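Local structure of protein tyrosine phosphatase PRL-1 (Leishmania major, 3S4O) at residues C12-P15 / V21-H24; L93-L98 / V132-V137; T38-L43 / A61-S66; A99-Q102 / P108-T111; I27-S32 / E148-A153. The protein dephosphorylates phosphotyrosine in proteins and may act as a virulence factor that supports survival of the parasite inside host macrophages. All coordinates share one frame; numbering follows the deposited sequence.

Interaction 1 (C12-P15 / V21-H24); sequences CCDP and VLFH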
# COMPACT_ATOMS: atom_id res chain seq x y z
N CYS A 12 -0.46 4.11 9.04
CA CYS A 12 0.01 5.46 8.80
C CYS A 12 -0.84 6.40 9.65
O CYS A 12 -2.05 6.52 9.44
CB CYS A 12 -0.12 5.84 7.32
SG CYS A 12 0.46 7.50 6.93
N CYS A 13 -0.19 7.06 10.60
CA CYS A 13 -0.88 7.86 11.61
C CYS A 13 -0.85 9.36 11.36
O CYS A 13 0.07 9.88 10.73
CB CYS A 13 -0.29 7.56 13.00
SG CYS A 13 -0.50 5.83 13.50
N ASP A 14 -1.87 10.05 11.85
CA ASP A 14 -1.96 11.52 11.80
C ASP A 14 -0.76 12.16 12.54
O ASP A 14 -0.59 11.94 13.75
CB ASP A 14 -3.27 12.01 12.42
CG ASP A 14 -3.76 13.34 11.85
OD1 ASP A 14 -2.94 14.22 11.52
OD2 ASP A 14 -4.99 13.52 11.77
N PRO A 15 0.06 12.93 11.83
CA PRO A 15 1.16 13.65 12.46
C PRO A 15 0.71 14.50 13.64
O PRO A 15 1.37 14.52 14.69
CB PRO A 15 1.67 14.57 11.34
CG PRO A 15 1.23 13.93 10.09
CD PRO A 15 -0.08 13.29 10.40
N VAL A 21 -5.28 7.09 13.22
CA VAL A 21 -4.84 6.44 12.00
C VAL A 21 -5.50 7.06 10.77
O VAL A 21 -6.73 7.17 10.71
CB VAL A 21 -5.18 4.94 12.00
CG1 VAL A 21 -4.73 4.29 10.68
CG2 VAL A 21 -4.56 4.24 13.21
N LEU A 22 -4.66 7.44 9.80
CA LEU A 22 -5.11 7.97 8.50
C LEU A 22 -5.48 6.84 7.54
O LEU A 22 -6.55 6.87 6.93
CB LEU A 22 -4.01 8.80 7.84
CG LEU A 22 -3.92 10.32 8.00
CD1 LEU A 22 -4.72 10.85 9.17
CD2 LEU A 22 -2.46 10.72 8.10
N PHE A 23 -4.56 5.88 7.39
CA PHE A 23 -4.75 4.69 6.54
C PHE A 23 -4.17 3.45 7.21
O PHE A 23 -3.14 3.52 7.89
CB PHE A 23 -4.02 4.80 5.19
CG PHE A 23 -4.12 6.14 4.54
CD1 PHE A 23 -5.24 6.47 3.81
CD2 PHE A 23 -3.06 7.05 4.62
CE1 PHE A 23 -5.33 7.70 3.18
CE2 PHE A 23 -3.14 8.29 3.99
CZ PHE A 23 -4.28 8.61 3.28
N HIS A 24 -4.81 2.31 6.98
CA HIS A 24 -4.25 1.02 7.34
C HIS A 24 -3.67 0.43 6.06
O HIS A 24 -4.40 0.19 5.11
CB HIS A 24 -5.31 0.05 7.88
CG HIS A 24 -5.94 0.46 9.18
ND1 HIS A 24 -5.28 0.43 10.39
CD2 HIS A 24 -7.21 0.83 9.46
CE1 HIS A 24 -6.11 0.79 11.36
NE2 HIS A 24 -7.29 1.05 10.82
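L22 is the bump of this contact, and the bend from C12 to P15 is the hollow that takes it. Its two methyl branches divide the work: CD1 lies against the side chain of D14, 3.7 Å from OD2, while CD2 lies against the backbone, 3.7 Å from C13 O, and also touches CD of P15. The leucine can project here because the hairpin carries a classic beta bulge, in which L22 and F23 together face C12. C12 O therefore receives two backbone N-H groups, a bent bond from L22 N (2.8 Å, 146°) and a weak one from F23 N, and C12 N returns a nearly straight bond to F23 O (3.0 Å). Next to the C12-F23 pair, the strands draw in to 4.2 Å between C13 CA and V21 CA, a non-hydrogen-bonded pair whose side chains diverge. C12 and F23 share a face of the sheet, and with CG opposite the carbonyl carbon (chi1 -42°) F23 brings its ring edge to C12 CB. Helix 84-103 covers F23 through L94 and E97, and its L98 packs on L22; Y134 touches C12, and strand 111-115 flanks strand 21-28 on its other side, with I112 against F23.

Interaction 2 (L93-L98 / V132-V137); sequences LLDTEL and VEYGNV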
# COMPACT_ATOMS: atom_id res chain seq x y z
N LEU A 93 -4.74 8.82 -5.22
CA LEU A 93 -5.62 7.89 -4.51
C LEU A 93 -5.66 8.19 -3.00
O LEU A 93 -6.71 8.20 -2.39
CB LEU A 93 -5.15 6.44 -4.72
CG LEU A 93 -5.80 5.33 -3.90
CD1 LEU A 93 -7.27 5.15 -4.25
CD2 LEU A 93 -5.05 4.03 -4.08
N LEU A 94 -4.50 8.43 -2.41
CA LEU A 94 -4.41 8.68 -0.97
C LEU A 94 -4.99 10.04 -0.58
O LEU A 94 -5.64 10.16 0.45
CB LEU A 94 -2.95 8.52 -0.49
CG LEU A 94 -2.38 7.10 -0.64
CD1 LEU A 94 -1.01 6.95 0.03
CD2 LEU A 94 -3.33 6.03 -0.11
N ASP A 95 -4.74 11.05 -1.40
CA ASP A 95 -5.35 12.37 -1.23
C ASP A 95 -6.87 12.25 -1.25
O ASP A 95 -7.56 12.89 -0.47
CB ASP A 95 -4.93 13.34 -2.35
CG ASP A 95 -3.47 13.82 -2.23
OD1 ASP A 95 -2.80 13.52 -1.21
OD2 ASP A 95 -2.98 14.47 -3.19
N THR A 96 -7.39 11.43 -2.15
CA THR A 96 -8.84 11.31 -2.34
C THR A 96 -9.46 10.61 -1.15
O THR A 96 -10.51 11.00 -0.67
CB THR A 96 -9.17 10.52 -3.64
OG1 THR A 96 -8.60 11.21 -4.77
CG2 THR A 96 -10.67 10.38 -3.83
N GLU A 97 -8.77 9.58 -0.67
CA GLU A 97 -9.23 8.84 0.50
C GLU A 97 -9.17 9.73 1.75
O GLU A 97 -10.03 9.65 2.64
CB GLU A 97 -8.38 7.58 0.71
CG GLU A 97 -8.80 6.39 -0.17
CD GLU A 97 -10.28 6.02 -0.01
OE1 GLU A 97 -10.72 5.82 1.15
OE2 GLU A 97 -11.00 5.95 -1.03
N LEU A 98 -8.18 10.61 1.78
CA LEU A 98 -8.02 11.56 2.89
C LEU A 98 -9.15 12.57 2.91
O LEU A 98 -9.69 12.90 3.97
CB LEU A 98 -6.68 12.28 2.79
CG LEU A 98 -6.24 13.06 4.02
CD1 LEU A 98 -6.19 12.17 5.25
CD2 LEU A 98 -4.85 13.67 3.73
N VAL A 132 6.02 8.68 4.73
CA VAL A 132 6.78 9.91 4.62
C VAL A 132 5.87 11.08 4.25
O VAL A 132 5.92 12.13 4.88
CB VAL A 132 7.90 9.81 3.59
CG1 VAL A 132 8.52 11.19 3.34
CG2 VAL A 132 8.97 8.83 4.06
N GLU A 133 5.02 10.88 3.25
CA GLU A 133 4.19 11.96 2.72
C GLU A 133 3.08 12.39 3.68
O GLU A 133 2.85 13.58 3.87
CB GLU A 133 3.59 11.56 1.36
CG GLU A 133 2.79 12.65 0.65
CD GLU A 133 3.48 13.98 0.60
OE1 GLU A 133 4.70 14.01 0.31
OE2 GLU A 133 2.79 14.99 0.87
N TYR A 134 2.39 11.41 4.27
CA TYR A 134 1.19 11.68 5.11
C TYR A 134 1.45 11.53 6.60
O TYR A 134 0.90 12.27 7.41
CB TYR A 134 0.01 10.79 4.68
CG TYR A 134 -0.35 10.98 3.22
CD1 TYR A 134 -1.07 12.09 2.79
CD2 TYR A 134 0.05 10.05 2.26
CE1 TYR A 134 -1.39 12.27 1.46
CE2 TYR A 134 -0.26 10.23 0.94
CZ TYR A 134 -0.97 11.34 0.53
OH TYR A 134 -1.28 11.50 -0.81
N GLY A 135 2.29 10.57 6.97
CA GLY A 135 2.67 10.37 8.36
C GLY A 135 3.76 11.32 8.83
O GLY A 135 4.00 11.43 10.03
N ASN A 136 4.40 12.00 7.88
CA ASN A 136 5.55 12.88 8.13
C ASN A 136 6.69 12.19 8.88
O ASN A 136 7.44 12.81 9.63
CB ASN A 136 5.13 14.18 8.83
CG ASN A 136 4.45 15.17 7.87
OD1 ASN A 136 4.55 15.03 6.64
ND2 ASN A 136 3.76 16.16 8.42
N VAL A 137 6.81 10.89 8.65
CA VAL A 137 7.89 10.08 9.19
C VAL A 137 9.11 10.24 8.28
O VAL A 137 8.98 10.26 7.05
CB VAL A 137 7.49 8.58 9.24
CG1 VAL A 137 8.63 7.73 9.80
CG2 VAL A 137 6.22 8.40 10.08
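An aromatic side chain from the end of one helix bridges to the flank of another: Y134, just past helix 122-133, reaches across to L94, D95 and L98 on helix 84-103, and carries the whole of its segment's share of the contact. Its CG stands opposite the carbonyl carbon (chi1 -58°), and from there the ring extends to the other helix. The phenol is the donor in a short hydrogen bond, Y134 OH to D95 OD1 at 2.6 Å. D95 OD1 lies in the plane of the ring, at its edge, but the phenol meets the carboxylate from above, 51° out of the carboxylate plane, and the two flat groups stand nearly perpendicular (84°). L94 and L98 supply the apolar part. CB of L94 sits 3.4 Å from Y134 OH, and its CD1 branch comes obliquely to within 3.5 Å of CE2; further along the helix, L98 CD2 approaches CD1 of the ring at 4.2 Å. In the phosphatase fold, helices pack on both surfaces of a central sheet, and this tyrosine joins two of them beside the hairpin of strands 7-13 and 21-28, where L94 also touches F25. Within its own segment the ring is covered by E133, whose CG stands 3.9 Å above the centre of one face. D95 OD1 has a second partner, a salt bridge to R167 at the C-terminus, which would probably help to keep the carboxylate ionised; the same arginine pairs through NE with E133 OE2.

Interaction 3 (T38-L43 / A61-S66); sequences TYIKEL and ATLVKS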
# COMPACT_ATOMS: atom_id res chain seq x y z
N THR A 38 -11.03 -17.39 -1.96
CA THR A 38 -10.63 -17.36 -0.55
C THR A 38 -9.90 -16.06 -0.22
O THR A 38 -10.12 -15.44 0.82
CB THR A 38 -9.68 -18.52 -0.19
OG1 THR A 38 -10.32 -19.76 -0.51
CG2 THR A 38 -9.33 -18.50 1.30
N TYR A 39 -9.03 -15.67 -1.13
CA TYR A 39 -8.21 -14.47 -1.00
C TYR A 39 -9.09 -13.22 -0.95
O TYR A 39 -8.91 -12.35 -0.11
CB TYR A 39 -7.26 -14.42 -2.19
CG TYR A 39 -6.22 -13.32 -2.15
CD1 TYR A 39 -6.50 -12.06 -2.65
CD2 TYR A 39 -4.93 -13.57 -1.68
CE1 TYR A 39 -5.55 -11.07 -2.66
CE2 TYR A 39 -3.97 -12.58 -1.68
CZ TYR A 39 -4.29 -11.32 -2.17
OH TYR A 39 -3.36 -10.31 -2.18
N ILE A 40 -10.04 -13.13 -1.87
CA ILE A 40 -10.98 -12.01 -1.89
C ILE A 40 -11.76 -11.94 -0.58
O ILE A 40 -11.96 -10.85 -0.02
CB ILE A 40 -11.98 -12.11 -3.03
CG1 ILE A 40 -11.31 -11.79 -4.36
CG2 ILE A 40 -13.13 -11.14 -2.78
CD1 ILE A 40 -12.02 -12.43 -5.54
N LYS A 41 -12.22 -13.09 -0.09
CA LYS A 41 -12.93 -13.16 1.20
C LYS A 41 -12.07 -12.58 2.32
O LYS A 41 -12.55 -11.81 3.15
CB LYS A 41 -13.33 -14.60 1.54
CG LYS A 41 -14.83 -14.86 1.41
CD LYS A 41 -15.28 -16.14 2.11
CE LYS A 41 -16.77 -16.40 1.88
NZ LYS A 41 -17.15 -17.84 2.00
N GLU A 42 -10.79 -12.95 2.31
CA GLU A 42 -9.86 -12.51 3.35
C GLU A 42 -9.58 -11.00 3.26
O GLU A 42 -9.34 -10.35 4.26
CB GLU A 42 -8.54 -13.31 3.31
CG GLU A 42 -8.62 -14.76 3.87
CD GLU A 42 -9.27 -14.84 5.26
OE1 GLU A 42 -8.57 -14.61 6.27
OE2 GLU A 42 -10.49 -15.15 5.35
N LEU A 43 -9.63 -10.46 2.05
CA LEU A 43 -9.53 -9.01 1.86
C LEU A 43 -10.81 -8.32 2.39
O LEU A 43 -10.73 -7.31 3.09
CB LEU A 43 -9.32 -8.64 0.38
CG LEU A 43 -8.02 -9.03 -0.33
CD1 LEU A 43 -8.10 -8.54 -1.76
CD2 LEU A 43 -6.79 -8.48 0.35
N ALA A 61 -8.35 -9.35 -12.53
CA ALA A 61 -8.75 -8.33 -11.56
C ALA A 61 -10.27 -8.11 -11.50
O ALA A 61 -10.80 -7.64 -10.50
CB ALA A 61 -8.02 -7.02 -11.85
N THR A 62 -10.97 -8.45 -12.58
CA THR A 62 -12.42 -8.22 -12.67
C THR A 62 -13.20 -9.00 -11.60
O THR A 62 -14.24 -8.54 -11.13
CB THR A 62 -12.98 -8.60 -14.05
OG1 THR A 62 -12.59 -9.94 -14.38
CG2 THR A 62 -12.44 -7.63 -15.12
N LEU A 63 -12.67 -10.16 -11.20
CA LEU A 63 -13.29 -10.95 -10.12
C LEU A 63 -13.22 -10.25 -8.78
O LEU A 63 -14.00 -10.56 -7.89
CB LEU A 63 -12.65 -12.33 -9.95
CG LEU A 63 -13.27 -13.24 -8.85
CD1 LEU A 63 -14.82 -13.18 -8.77
CD2 LEU A 63 -12.82 -14.69 -9.01
N VAL A 64 -12.23 -9.38 -8.61
CA VAL A 64 -12.04 -8.65 -7.36
C VAL A 64 -12.90 -7.40 -7.37
O VAL A 64 -13.50 -7.03 -6.36
CB VAL A 64 -10.55 -8.28 -7.13
CG1 VAL A 64 -10.39 -7.47 -5.84
CG2 VAL A 64 -9.67 -9.52 -7.08
N LYS A 65 -12.95 -6.74 -8.52
CA LYS A 65 -13.74 -5.52 -8.71
C LYS A 65 -15.21 -5.77 -8.44
O LYS A 65 -15.92 -4.90 -7.93
CB LYS A 65 -13.58 -4.97 -10.12
CG LYS A 65 -12.27 -4.21 -10.36
CD LYS A 65 -12.33 -3.47 -11.72
CE LYS A 65 -11.36 -3.99 -12.77
NZ LYS A 65 -10.29 -4.91 -12.31
N SER A 66 -15.67 -6.98 -8.76
CA SER A 66 -17.08 -7.30 -8.69
C SER A 66 -17.51 -7.59 -7.26
O SER A 66 -18.69 -7.77 -6.99
CB SER A 66 -17.40 -8.49 -9.60
OG SER A 66 -17.02 -9.72 -9.01
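I40 lays its long branch over the side of the short helix 62-65, overlapping L63 at the end and V64 farther back. The methyl CD1 reaches L63: it stands 3.6 Å from L63 CG and equally far from L63 O, so that it touches both the side chain and the backbone of one residue. One carbon nearer the main chain, CG1 lies 3.9 Å from V64 CG2, and the same valine methyl is also 4.0 Å from I40 CD1. The torsions explain the reach. With CG1 set opposite the carbonyl carbon (chi1 -73°) and CD1 extended beyond it (chi2 155°), the isoleucine side chain is extended, and it spans a backbone separation of 6.5 Å between I40 CA and V64 CA. V64 meets it with only one of its two methyls. The side chains that meet are all apolar, a matter of shape and of excluded water, and the one polar atom touched is L63 O. Within the short helix, A61 O accepts backbone bonds from both V64 N and K65 N.

Both helices pack on the sheet. L43 rests on V48 and L51 of strand 48-53, Y39 and L43 on L28, and V64 on V71 of strand 70-73, while R67 also touches I40. Two helices, each following a different strand and packing together on a largely parallel sheet, are an arrangement typical of the alpha/beta architecture of the tyrosine phosphatase family.

Interaction 4 (A99-Q102 / P108-T111); sequences ARQQ and PPPT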
# COMPACT_ATOMS: atom_id res chain seq x y z
N ALA A 99 -9.52 13.07 1.73
CA ALA A 99 -10.64 14.00 1.60
C ALA A 99 -11.97 13.31 1.91
O ALA A 99 -12.88 13.94 2.44
CB ALA A 99 -10.67 14.63 0.20
N ARG A 100 -12.07 12.03 1.58
CA ARG A 100 -13.29 11.26 1.85
C ARG A 100 -13.60 11.24 3.35
O ARG A 100 -14.75 11.40 3.76
CB ARG A 100 -13.18 9.82 1.33
CG ARG A 100 -14.51 9.07 1.30
CD ARG A 100 -14.43 7.74 0.54
NE ARG A 100 -13.58 6.75 1.20
CZ ARG A 100 -14.00 5.65 1.83
NH1 ARG A 100 -15.28 5.33 1.90
NH2 ARG A 100 -13.10 4.83 2.38
N GLN A 101 -12.55 11.08 4.15
CA GLN A 101 -12.66 10.99 5.61
C GLN A 101 -13.00 12.34 6.22
O GLN A 101 -13.82 12.42 7.13
CB GLN A 101 -11.35 10.51 6.24
CG GLN A 101 -11.09 9.02 6.13
CD GLN A 101 -9.71 8.64 6.67
OE1 GLN A 101 -9.46 8.69 7.87
NE2 GLN A 101 -8.80 8.29 5.77
N GLN A 102 -12.34 13.38 5.73
CA GLN A 102 -12.53 14.75 6.22
C GLN A 102 -13.94 15.24 5.91
O GLN A 102 -14.58 15.88 6.73
CB GLN A 102 -11.51 15.71 5.59
CG GLN A 102 -10.12 15.71 6.26
CD GLN A 102 -8.97 16.02 5.29
OE1 GLN A 102 -9.19 16.43 4.15
NE2 GLN A 102 -7.73 15.83 5.76
N PRO A 108 -14.57 5.40 8.61
CA PRO A 108 -13.39 5.05 9.41
C PRO A 108 -12.17 4.93 8.50
O PRO A 108 -12.33 4.95 7.28
CB PRO A 108 -13.76 3.69 10.00
CG PRO A 108 -14.64 3.07 8.98
CD PRO A 108 -15.34 4.19 8.24
N PRO A 109 -10.97 4.83 9.08
CA PRO A 109 -9.75 4.74 8.28
C PRO A 109 -9.77 3.55 7.31
O PRO A 109 -9.97 2.42 7.73
CB PRO A 109 -8.65 4.58 9.33
CG PRO A 109 -9.20 5.26 10.56
CD PRO A 109 -10.67 4.98 10.53
N PRO A 110 -9.61 3.82 6.02
CA PRO A 110 -9.56 2.75 5.04
C PRO A 110 -8.34 1.85 5.17
O PRO A 110 -7.25 2.30 5.53
CB PRO A 110 -9.47 3.48 3.70
CG PRO A 110 -9.08 4.84 4.01
CD PRO A 110 -9.21 5.11 5.46
N THR A 111 -8.56 0.57 4.87
CA THR A 111 -7.50 -0.38 4.67
C THR A 111 -7.22 -0.44 3.18
O THR A 111 -8.13 -0.53 2.35
CB THR A 111 -7.84 -1.77 5.25
OG1 THR A 111 -8.08 -1.65 6.65
CG2 THR A 111 -6.69 -2.75 5.04
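The run P108-P109-P110 packs against R100 and Q101 near the C-terminal end of helix 84-103, as the chain turns back to enter strand 111-115, so the contact closes a helix-to-strand connection of the alpha/beta phosphatase fold. P108 comes first and contributes mostly through its backbone, its oxygen lying 4.4 Å from Q101 CG; its CA is also the point where the two backbones come nearest, 7.1 Å from that of Q101. P109 follows with its ring turned away from the helix, and what it offers Q101 is the neighbourhood of its CA, 4.0 Å from OE1. P110 is the residue that points toward the helix and carries the greater part of the loop's side of the packing. Its ring is met by two helix side chains. Q101 approaches from the opposite direction, its chain extended beyond CG (chi2 175°), and brings the amide to the CD and CG atoms of the ring; the amide's NE2 is hydrogen-bonded to L22 O, at the bulge of strand 21-28. R100 instead slides past the proline in the opposite direction, its chain bent at chi3 (67°), and presents the edge of its guanidinium, with NH2 4.1 Å from P110 CB. That NH2 is held by a salt bridge to E97, one turn earlier on the helix. T111 then leads into the strand, where its side chain touches H24 and L26. The tightest point of the whole contact is between Q101 NE2 and P110 CD, at 3.2 Å.

Interaction 5 (I27-S32 / E148-A153); sequences ILDAPS and EKRKGA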
# COMPACT_ATOMS: atom_id res chain seq x y z
N ILE A 27 0.52 -4.98 3.42
CA ILE A 27 1.44 -5.56 2.46
C ILE A 27 1.11 -7.05 2.34
O ILE A 27 1.19 -7.80 3.30
CB ILE A 27 2.92 -5.40 2.85
CG1 ILE A 27 3.29 -3.92 3.04
CG2 ILE A 27 3.81 -6.00 1.74
CD1 ILE A 27 4.62 -3.70 3.72
N LEU A 28 0.73 -7.47 1.14
CA LEU A 28 0.20 -8.81 0.90
C LEU A 28 1.01 -9.57 -0.13
O LEU A 28 1.68 -8.97 -0.96
CB LEU A 28 -1.24 -8.75 0.38
CG LEU A 28 -2.32 -8.03 1.20
CD1 LEU A 28 -3.38 -7.39 0.26
CD2 LEU A 28 -2.99 -8.99 2.17
N ASP A 29 0.90 -10.89 -0.08
CA ASP A 29 1.30 -11.73 -1.20
C ASP A 29 0.26 -11.66 -2.31
O ASP A 29 -0.91 -11.38 -2.08
CB ASP A 29 1.47 -13.19 -0.76
CG ASP A 29 2.80 -13.44 -0.08
OD1 ASP A 29 3.67 -12.54 -0.10
OD2 ASP A 29 2.99 -14.56 0.47
N ALA A 30 0.72 -11.92 -3.53
CA ALA A 30 -0.16 -12.06 -4.67
C ALA A 30 -0.99 -13.33 -4.50
O ALA A 30 -0.51 -14.32 -3.94
CB ALA A 30 0.65 -12.13 -5.96
N PRO A 31 -2.22 -13.31 -5.00
CA PRO A 31 -3.04 -14.52 -4.97
C PRO A 31 -2.71 -15.45 -6.11
O PRO A 31 -2.28 -15.01 -7.18
CB PRO A 31 -4.45 -13.98 -5.17
CG PRO A 31 -4.26 -12.79 -5.99
CD PRO A 31 -2.98 -12.17 -5.52
N SER A 32 -2.91 -16.75 -5.88
CA SER A 32 -2.95 -17.73 -6.96
C SER A 32 -4.38 -17.75 -7.53
O SER A 32 -5.34 -17.51 -6.80
CB SER A 32 -2.53 -19.13 -6.47
OG SER A 32 -3.45 -19.68 -5.53
N GLU A 148 10.90 -3.88 10.48
CA GLU A 148 10.49 -4.52 11.74
C GLU A 148 9.57 -5.68 11.42
O GLU A 148 9.78 -6.81 11.86
CB GLU A 148 9.70 -3.56 12.64
CG GLU A 148 10.50 -2.79 13.71
CD GLU A 148 9.69 -1.66 14.34
OE1 GLU A 148 8.54 -1.94 14.75
OE2 GLU A 148 10.19 -0.50 14.43
N LYS A 149 8.55 -5.36 10.63
CA LYS A 149 7.47 -6.30 10.35
C LYS A 149 7.79 -7.21 9.16
O LYS A 149 7.29 -8.33 9.09
CB LYS A 149 6.17 -5.53 10.11
CG LYS A 149 5.87 -4.48 11.18
CD LYS A 149 4.37 -4.35 11.45
CE LYS A 149 3.85 -5.39 12.45
NZ LYS A 149 2.63 -4.93 13.16
N ARG A 150 8.62 -6.72 8.25
CA ARG A 150 9.00 -7.45 7.04
C ARG A 150 10.52 -7.42 6.84
O ARG A 150 11.07 -6.47 6.27
CB ARG A 150 8.28 -6.84 5.84
CG ARG A 150 7.89 -7.81 4.71
CD ARG A 150 6.38 -7.83 4.58
NE ARG A 150 5.95 -8.59 3.41
CZ ARG A 150 4.84 -9.32 3.34
NH1 ARG A 150 4.00 -9.42 4.37
NH2 ARG A 150 4.56 -9.97 2.22
N LYS A 151 11.21 -8.47 7.28
CA LYS A 151 12.68 -8.48 7.22
C LYS A 151 13.16 -8.52 5.77
O LYS A 151 12.57 -9.20 4.91
CB LYS A 151 13.30 -9.61 8.07
CG LYS A 151 13.52 -9.24 9.59
CD LYS A 151 14.95 -9.51 10.11
CE LYS A 151 15.16 -8.86 11.49
NZ LYS A 151 16.51 -9.13 12.08
N GLY A 152 14.21 -7.75 5.50
CA GLY A 152 14.80 -7.69 4.17
C GLY A 152 14.10 -6.81 3.16
O GLY A 152 14.48 -6.79 1.98
N ALA A 153 13.08 -6.08 3.58
CA ALA A 153 12.37 -5.17 2.66
C ALA A 153 13.25 -4.01 2.16
O ALA A 153 14.05 -3.47 2.93
CB ALA A 153 11.12 -4.63 3.32
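R150 bends at chi2 (118°) and then runs out straight through chi3 (172°), which carries its guanidinium from the end of helix 139-149 to the end of strand 21-28. I27, with CG2 placed opposite its backbone N, sets that methyl over one face of the guanidinium, 3.7 Å above the plane and toward its rim. This is the active-site side of the phosphatase fold: a sheet strand and the chain leaving a helix meet close to the P-loop, the phosphate-binding loop that follows C116, and R150 NE gives a weak hydrogen bond to G119 O, a residue inferred to bind substrate, while a bound thiosulfate lies about 6 Å from the side chain of I27. The arginine is anchored chiefly by T8 of the neighbouring strand, to which NH1 is hydrogen-bonded. Across the contact its charge is answered by D29, whose carboxylate stands steeply to the guanidinium, the planes 79° apart. R150 itself is the first residue beyond the helix and opens a type II beta turn ending at A153, with G152 at the positive-phi position. I27 O comes within 3.4 Å of R150 NH1 at an angle too poor for a hydrogen bond, and the salt bridge from D29 OD1, at the guanidinium edge, to R150 NH2 spans 3.6 Å.

The five contacts illustrate how one mixed sheet can organise a small domain. Interactions 1, 2 and 4 cluster within 8 to 11 Å of one another, centre to centre: the hairpin of interaction 1 is tied to interaction 4 by the backbone hydrogen bond from H24 N to P110 O, and interactions 2 and 4 share helix 84-103. Interaction 5 uses the far part of strand 21-28, about 20 Å from interaction 1, and joins interaction 3 through the hydrogen bond from Y39 to D29 O. Along the chain, interaction 1 closes first; interaction 5 then encloses interactions 3 and 2, with 4 nested inside 2. The long loop of interaction 5 thus ties early and late parts of the chain together beside the active site.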